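Local coordinates for protein nucleoside hydrolase, putative (Trypanosoma brucei, PDB 3FZ0) that belongs to the nucleoside hydrolase family and binds a calcium ion in an alpha/beta fold, at residues D18-I23 with G54-L59; E244-L249 with R353-Y358. The protein carries 2 engineered substitutions. All coordinates share one frame; numbering follows the deposited sequence.

Interaction 1 and interaction 2 touch, with centres about 10 Å apart. Helix 17-27 joins them. In 18-23 the side chain of Ile23 packs on 54-59, Ile21 on both helices of interaction 2, and Ala20 on both contacts. Ala20 CB lies 3.7 Å from Leu249 CD2, and Ile21 CD1 lies 3.9 Å from Ile246 CG1. Leu59 of helix 46-60 also packs on Phe245. The calcium ion belongs to interaction 1, where Asp19 binds it; Asp14, Asp283 and the carbonyl oxygen of Leu134 are its other protein ligands. Interaction 2 packs on the helix that carries Asp19 and contains no metal ligand itself.

Interaction 1 (D18-I23 with G54-L59); sequences DDAIAI and GKLLDL. With CA (calcium ion), chain G.
Leu56 reaches across to helix 17-27 with one methyl, CD2, and the side chain of Ile23 crosses it obliquely. CD2 lies 3.9 Å from Ile23 CG2. The same methyl is 3.9 Å from Ile23 CB, so it rests against the branch point of the isoleucine. Next to this, Leu56 CD2 approaches the small face of Ala20, 4.0 Å from CA and 4.2 Å from CB. The first torsion of Leu56 explains the reach: CG stands anti to the backbone N (chi1 175°), which extends the side chain toward the other helix. The two helices follow the parallel strands 6-13 and 32-39 of the central mixed sheet.

Asp19 precedes Ala20, and its carboxylate turns from the leucine to the metal. Both oxygens bind the calcium ion, OD1 at 2.6 Å and OD2 at 2.5 Å. Three waters also bind the metal, and water 1 donates to Asp18 OD1. Thr13 and Gly16 hydrogen-bond to the Asp19 carboxylate and help to fix its rotation.

Between the two helices the contact is wholly apolar and buried. Its chemistry implies that helix 17-27 has two sides of different character, a carboxylate bound to calcium and a hydrocarbon surface seated on helix 46-60.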
loop_
_atom_site.group_PDB
_atom_site.type_symbol
_atom_site.label_atom_id
_atom_site.label_comp_id
_atom_site.label_asym_id
_atom_site.label_seq_id
_atom_site.Cartn_x
_atom_site.Cartn_y
_atom_site.Cartn_z
ATOM N N ASP B 18 -23.391 12.844 -19.419
ATOM C CA ASP B 18 -24.040 13.315 -18.180
ATOM C C ASP B 18 -23.506 14.660 -17.668
ATOM O O ASP B 18 -24.238 15.442 -17.068
ATOM C CB ASP B 18 -24.145 12.208 -17.109
ATOM C CG ASP B 18 -22.798 11.832 -16.495
ATOM O OD1 ASP B 18 -21.833 11.548 -17.262
ATOM O OD2 ASP B 18 -22.722 11.850 -15.224
ATOM N N ASP B 19 -22.254 14.975 -17.966
ATOM C CA ASP B 19 -21.764 16.344 -17.753
ATOM C C ASP B 19 -22.572 17.392 -18.544
ATOM O O ASP B 19 -22.866 18.487 -18.045
ATOM C CB ASP B 19 -20.294 16.454 -18.142
ATOM C CG ASP B 19 -19.415 15.497 -17.377
ATOM O OD1 ASP B 19 -19.352 14.306 -17.728
ATOM O OD2 ASP B 19 -18.751 15.922 -16.403
ATOM N N ALA B 20 -22.903 17.080 -19.793
ATOM C CA ALA B 20 -23.682 18.004 -20.614
ATOM C C ALA B 20 -25.072 18.225 -20.027
ATOM O O ALA B 20 -25.479 19.371 -19.923
ATOM C CB ALA B 20 -23.765 17.538 -22.064
ATOM N N ILE B 21 -25.786 17.151 -19.658
ATOM C CA ILE B 21 -27.104 17.267 -19.008
ATOM C C ILE B 21 -26.980 18.101 -17.711
ATOM O O ILE B 21 -27.829 18.948 -17.425
ATOM C CB ILE B 21 -27.732 15.867 -18.653
ATOM C CG1 ILE B 21 -27.939 15.023 -19.920
ATOM C CG2 ILE B 21 -29.066 16.033 -17.835
ATOM C CD1 ILE B 21 -28.872 15.634 -20.960
ATOM N N ALA B 22 -25.927 17.855 -16.935
ATOM C CA ALA B 22 -25.705 18.630 -15.695
ATOM C C ALA B 22 -25.526 20.143 -15.949
ATOM O O ALA B 22 -26.097 20.989 -15.230
ATOM C CB ALA B 22 -24.514 18.077 -14.913
ATOM N N ILE B 23 -24.726 20.480 -16.966
ATOM C CA ILE B 23 -24.487 21.890 -17.296
ATOM C C ILE B 23 -25.781 22.512 -17.836
ATOM O O ILE B 23 -26.099 23.654 -17.512
ATOM C CB ILE B 23 -23.272 22.066 -18.267
ATOM C CG1 ILE B 23 -21.983 21.579 -17.576
ATOM C CG2 ILE B 23 -23.130 23.506 -18.702
ATOM C CD1 ILE B 23 -20.837 21.189 -18.502
ATOM N N GLY B 54 -17.674 23.562 -26.202
ATOM C CA GLY B 54 -17.916 24.503 -27.269
ATOM C C GLY B 54 -19.176 24.201 -28.026
ATOM O O GLY B 54 -19.938 25.130 -28.341
ATOM N N LYS B 55 -19.416 22.919 -28.332
ATOM C CA LYS B 55 -20.662 22.508 -29.025
ATOM C C LYS B 55 -21.871 22.718 -28.130
ATOM O O LYS B 55 -22.912 23.175 -28.612
ATOM C CB LYS B 55 -20.600 21.055 -29.515
ATOM C CG LYS B 55 -19.522 20.810 -30.583
ATOM C CD LYS B 55 -19.221 19.340 -30.771
ATOM C CE LYS B 55 -18.266 19.150 -31.920
ATOM N NZ LYS B 55 -18.150 17.745 -32.334
ATOM N N LEU B 56 -21.734 22.412 -26.830
ATOM C CA LEU B 56 -22.835 22.672 -25.890
ATOM C C LEU B 56 -23.165 24.176 -25.741
ATOM O O LEU B 56 -24.328 24.550 -25.736
ATOM C CB LEU B 56 -22.534 22.048 -24.528
ATOM C CG LEU B 56 -23.523 22.312 -23.378
ATOM C CD1 LEU B 56 -24.910 21.734 -23.682
ATOM C CD2 LEU B 56 -22.941 21.681 -22.090
ATOM N N LEU B 57 -22.150 25.042 -25.659
ATOM C CA LEU B 57 -22.418 26.476 -25.553
ATOM C C LEU B 57 -22.934 27.122 -26.860
ATOM O O LEU B 57 -23.682 28.113 -26.804
ATOM C CB LEU B 57 -21.207 27.229 -25.005
ATOM C CG LEU B 57 -20.681 26.755 -23.645
ATOM C CD1 LEU B 57 -19.429 27.513 -23.243
ATOM C CD2 LEU B 57 -21.742 26.790 -22.533
ATOM N N ASP B 58 -22.537 26.590 -28.022
ATOM C CA ASP B 58 -23.173 26.966 -29.300
ATOM C C ASP B 58 -24.688 26.830 -29.222
ATOM O O ASP B 58 -25.414 27.762 -29.566
ATOM C CB ASP B 58 -22.664 26.090 -30.456
ATOM C CG ASP B 58 -21.267 26.464 -30.908
ATOM O OD1 ASP B 58 -20.806 27.608 -30.617
ATOM O OD2 ASP B 58 -20.642 25.626 -31.590
ATOM N N LEU B 59 -25.145 25.670 -28.744
ATOM C CA LEU B 59 -26.560 25.390 -28.592
ATOM C C LEU B 59 -27.285 26.536 -27.867
ATOM O O LEU B 59 -28.330 26.976 -28.298
ATOM C CB LEU B 59 -26.741 24.061 -27.872
ATOM C CG LEU B 59 -28.143 23.443 -27.864
ATOM C CD1 LEU B 59 -28.587 23.091 -29.312
ATOM C CD2 LEU B 59 -28.206 22.222 -26.967
HETATM CA CA CA G . -18.279 13.626 -15.480
HETATM O O HOH W 1 -19.307 11.681 -16.554
HETATM O O HOH W 2 -18.781 12.370 -13.625
HETATM O O HOH W 3 -16.337 11.774 -15.199
#

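Interaction 2 (E244-L249 with R353-Y358)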
loop_
_atom_site.group_PDB
_atom_site.type_symbol
_atom_site.label_atom_id
_atom_site.label_comp_id
_atom_site.label_asym_id
_atom_site.label_seq_id
_atom_site.Cartn_x
_atom_site.Cartn_y
_atom_site.Cartn_z
ATOM N N GLU B 244 -33.623 17.681 -29.499
ATOM C CA GLU B 244 -32.836 17.132 -30.618
ATOM C C GLU B 244 -31.389 16.847 -30.189
ATOM O O GLU B 244 -30.864 15.752 -30.414
ATOM C CB GLU B 244 -32.860 18.063 -31.825
ATOM C CG GLU B 244 -31.866 17.663 -32.890
ATOM C CD GLU B 244 -31.940 18.536 -34.106
ATOM O OE1 GLU B 244 -30.960 18.507 -34.874
ATOM O OE2 GLU B 244 -32.964 19.246 -34.309
ATOM N N PHE B 245 -30.789 17.834 -29.534
ATOM C CA PHE B 245 -29.439 17.728 -29.026
ATOM C C PHE B 245 -29.303 16.594 -28.001
ATOM O O PHE B 245 -28.363 15.816 -28.086
ATOM C CB PHE B 245 -28.977 19.087 -28.452
ATOM C CG PHE B 245 -27.593 19.067 -27.841
ATOM C CD1 PHE B 245 -26.485 19.420 -28.590
ATOM C CD2 PHE B 245 -27.407 18.735 -26.502
ATOM C CE1 PHE B 245 -25.202 19.427 -28.017
ATOM C CE2 PHE B 245 -26.127 18.737 -25.920
ATOM C CZ PHE B 245 -25.035 19.082 -26.667
ATOM N N ILE B 246 -30.228 16.510 -27.040
ATOM C CA ILE B 246 -30.206 15.439 -26.054
ATOM C C ILE B 246 -30.354 14.083 -26.738
ATOM O O ILE B 246 -29.593 13.179 -26.447
ATOM C CB ILE B 246 -31.232 15.652 -24.873
ATOM C CG1 ILE B 246 -30.867 16.934 -24.085
ATOM C CG2 ILE B 246 -31.323 14.374 -23.942
ATOM C CD1 ILE B 246 -31.870 17.326 -23.025
ATOM N N GLU B 247 -31.268 13.954 -27.691
ATOM C CA GLU B 247 -31.382 12.680 -28.429
ATOM C C GLU B 247 -30.066 12.264 -29.095
ATOM O O GLU B 247 -29.701 11.083 -29.052
ATOM C CB GLU B 247 -32.544 12.651 -29.441
ATOM C CG GLU B 247 -32.873 11.266 -29.930
ATOM C CD GLU B 247 -33.941 11.218 -31.030
ATOM O OE1 GLU B 247 -34.427 10.113 -31.307
ATOM O OE2 GLU B 247 -34.305 12.261 -31.632
ATOM N N LYS B 248 -29.362 13.221 -29.694
ATOM C CA LYS B 248 -28.109 12.925 -30.379
ATOM C C LYS B 248 -26.976 12.611 -29.398
ATOM O O LYS B 248 -26.145 11.736 -29.645
ATOM C CB LYS B 248 -27.712 14.088 -31.290
ATOM C CG LYS B 248 -28.461 14.169 -32.627
ATOM C CD LYS B 248 -28.031 15.447 -33.320
ATOM C CE LYS B 248 -28.825 15.747 -34.537
ATOM N NZ LYS B 248 -28.318 17.013 -35.110
ATOM N N LEU B 249 -26.953 13.343 -28.285
ATOM C CA LEU B 249 -25.944 13.167 -27.241
ATOM C C LEU B 249 -25.963 11.787 -26.593
ATOM O O LEU B 249 -24.913 11.247 -26.278
ATOM C CB LEU B 249 -26.166 14.210 -26.171
ATOM C CG LEU B 249 -25.198 14.275 -25.025
ATOM C CD1 LEU B 249 -23.811 14.786 -25.466
ATOM C CD2 LEU B 249 -25.828 15.167 -23.985
ATOM N N ARG B 353 -37.045 17.918 -16.839
ATOM C CA ARG B 353 -38.181 18.428 -17.589
ATOM C C ARG B 353 -37.948 19.915 -17.906
ATOM O O ARG B 353 -38.189 20.360 -19.025
ATOM C CB ARG B 353 -39.497 18.220 -16.809
ATOM C CG ARG B 353 -40.594 17.404 -17.537
ATOM C CD ARG B 353 -41.967 17.299 -16.764
ATOM N NE ARG B 353 -41.805 16.924 -15.350
ATOM C CZ ARG B 353 -41.914 15.684 -14.855
ATOM N NH1 ARG B 353 -42.241 14.649 -15.636
ATOM N NH2 ARG B 353 -41.698 15.478 -13.549
ATOM N N ASP B 354 -37.423 20.657 -16.944
ATOM C CA ASP B 354 -37.203 22.088 -17.112
ATOM C C ASP B 354 -36.135 22.416 -18.155
ATOM O O ASP B 354 -36.222 23.470 -18.812
ATOM C CB ASP B 354 -36.925 22.784 -15.778
ATOM C CG ASP B 354 -38.178 22.937 -14.935
ATOM O OD1 ASP B 354 -38.040 23.242 -13.738
ATOM O OD2 ASP B 354 -39.316 22.733 -15.444
ATOM N N ILE B 355 -35.174 21.513 -18.351
ATOM C CA ILE B 355 -34.208 21.702 -19.427
ATOM C C ILE B 355 -34.893 21.851 -20.797
ATOM O O ILE B 355 -34.568 22.771 -21.548
ATOM C CB ILE B 355 -33.171 20.563 -19.492
ATOM C CG1 ILE B 355 -32.352 20.519 -18.218
ATOM C CG2 ILE B 355 -32.269 20.707 -20.727
ATOM C CD1 ILE B 355 -31.494 19.263 -18.072
ATOM N N VAL B 356 -35.837 20.960 -21.118
ATOM C CA VAL B 356 -36.398 20.941 -22.475
ATOM C C VAL B 356 -37.458 22.020 -22.699
ATOM O O VAL B 356 -37.918 22.240 -23.836
ATOM C CB VAL B 356 -36.859 19.520 -22.916
ATOM C CG1 VAL B 356 -35.702 18.542 -22.880
ATOM C CG2 VAL B 356 -38.043 18.999 -22.071
ATOM N N GLU B 357 -37.848 22.688 -21.613
ATOM C CA GLU B 357 -38.905 23.711 -21.649
ATOM C C GLU B 357 -38.315 25.135 -21.527
ATOM O O GLU B 357 -39.026 26.130 -21.390
ATOM C CB GLU B 357 -39.933 23.472 -20.536
ATOM C CG GLU B 357 -40.795 22.231 -20.655
ATOM C CD GLU B 357 -41.719 22.105 -19.447
ATOM O OE1 GLU B 357 -41.447 22.810 -18.462
ATOM O OE2 GLU B 357 -42.720 21.351 -19.474
ATOM N N TYR B 358 -37.002 25.225 -21.566
ATOM C CA TYR B 358 -36.332 26.485 -21.303
ATOM C C TYR B 358 -36.485 27.483 -22.466
ATOM O O TYR B 358 -36.254 27.154 -23.637
ATOM C CB TYR B 358 -34.854 26.229 -21.031
ATOM C CG TYR B 358 -33.988 27.461 -20.833
ATOM C CD1 TYR B 358 -34.090 28.229 -19.670
ATOM C CD2 TYR B 358 -33.053 27.852 -21.792
ATOM C CE1 TYR B 358 -33.307 29.343 -19.466
ATOM C CE2 TYR B 358 -32.248 28.987 -21.604
ATOM C CZ TYR B 358 -32.373 29.717 -20.420
ATOM O OH TYR B 358 -31.573 30.831 -20.198
#
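Ile246 meets residues 355 and 356 of the other segment with a single atom, its terminal methyl CD1. This methyl touches two neighbouring residues. It lies 4.0 Å from Val356 CG1 and 4.1 Å from Ile355 CG2. The side chains of Ile246 and Val356 cross at about a right angle. Ile246 is extended beyond its branch, with chi2 at 173°, and this carries CD1 out to the other helix. The backbones stay well apart: the nearest CA atoms, of Ile246 and Val356, are 9.0 Å from each other.

Met24 of helix 17-27 touches both Ile246 and Ile355, and Leu224 of helix 218-224 packs on Val356. The carbonyl of Val356 accepts a hydrogen bond from Asn240, just ahead of helix 241-249. Further out, one turn of that helix carries a salt bridge, in which Lys248 NZ lies 3.0 Å from Glu244 OE1 and uses the anti lone pair of that oxygen. Glu247 pairs with Arg227.

Across the two segments the contact is made by methyl groups alone. That chemistry implies a small apolar contact that joins two helices far apart in sequence, with the polar bonds lying round it.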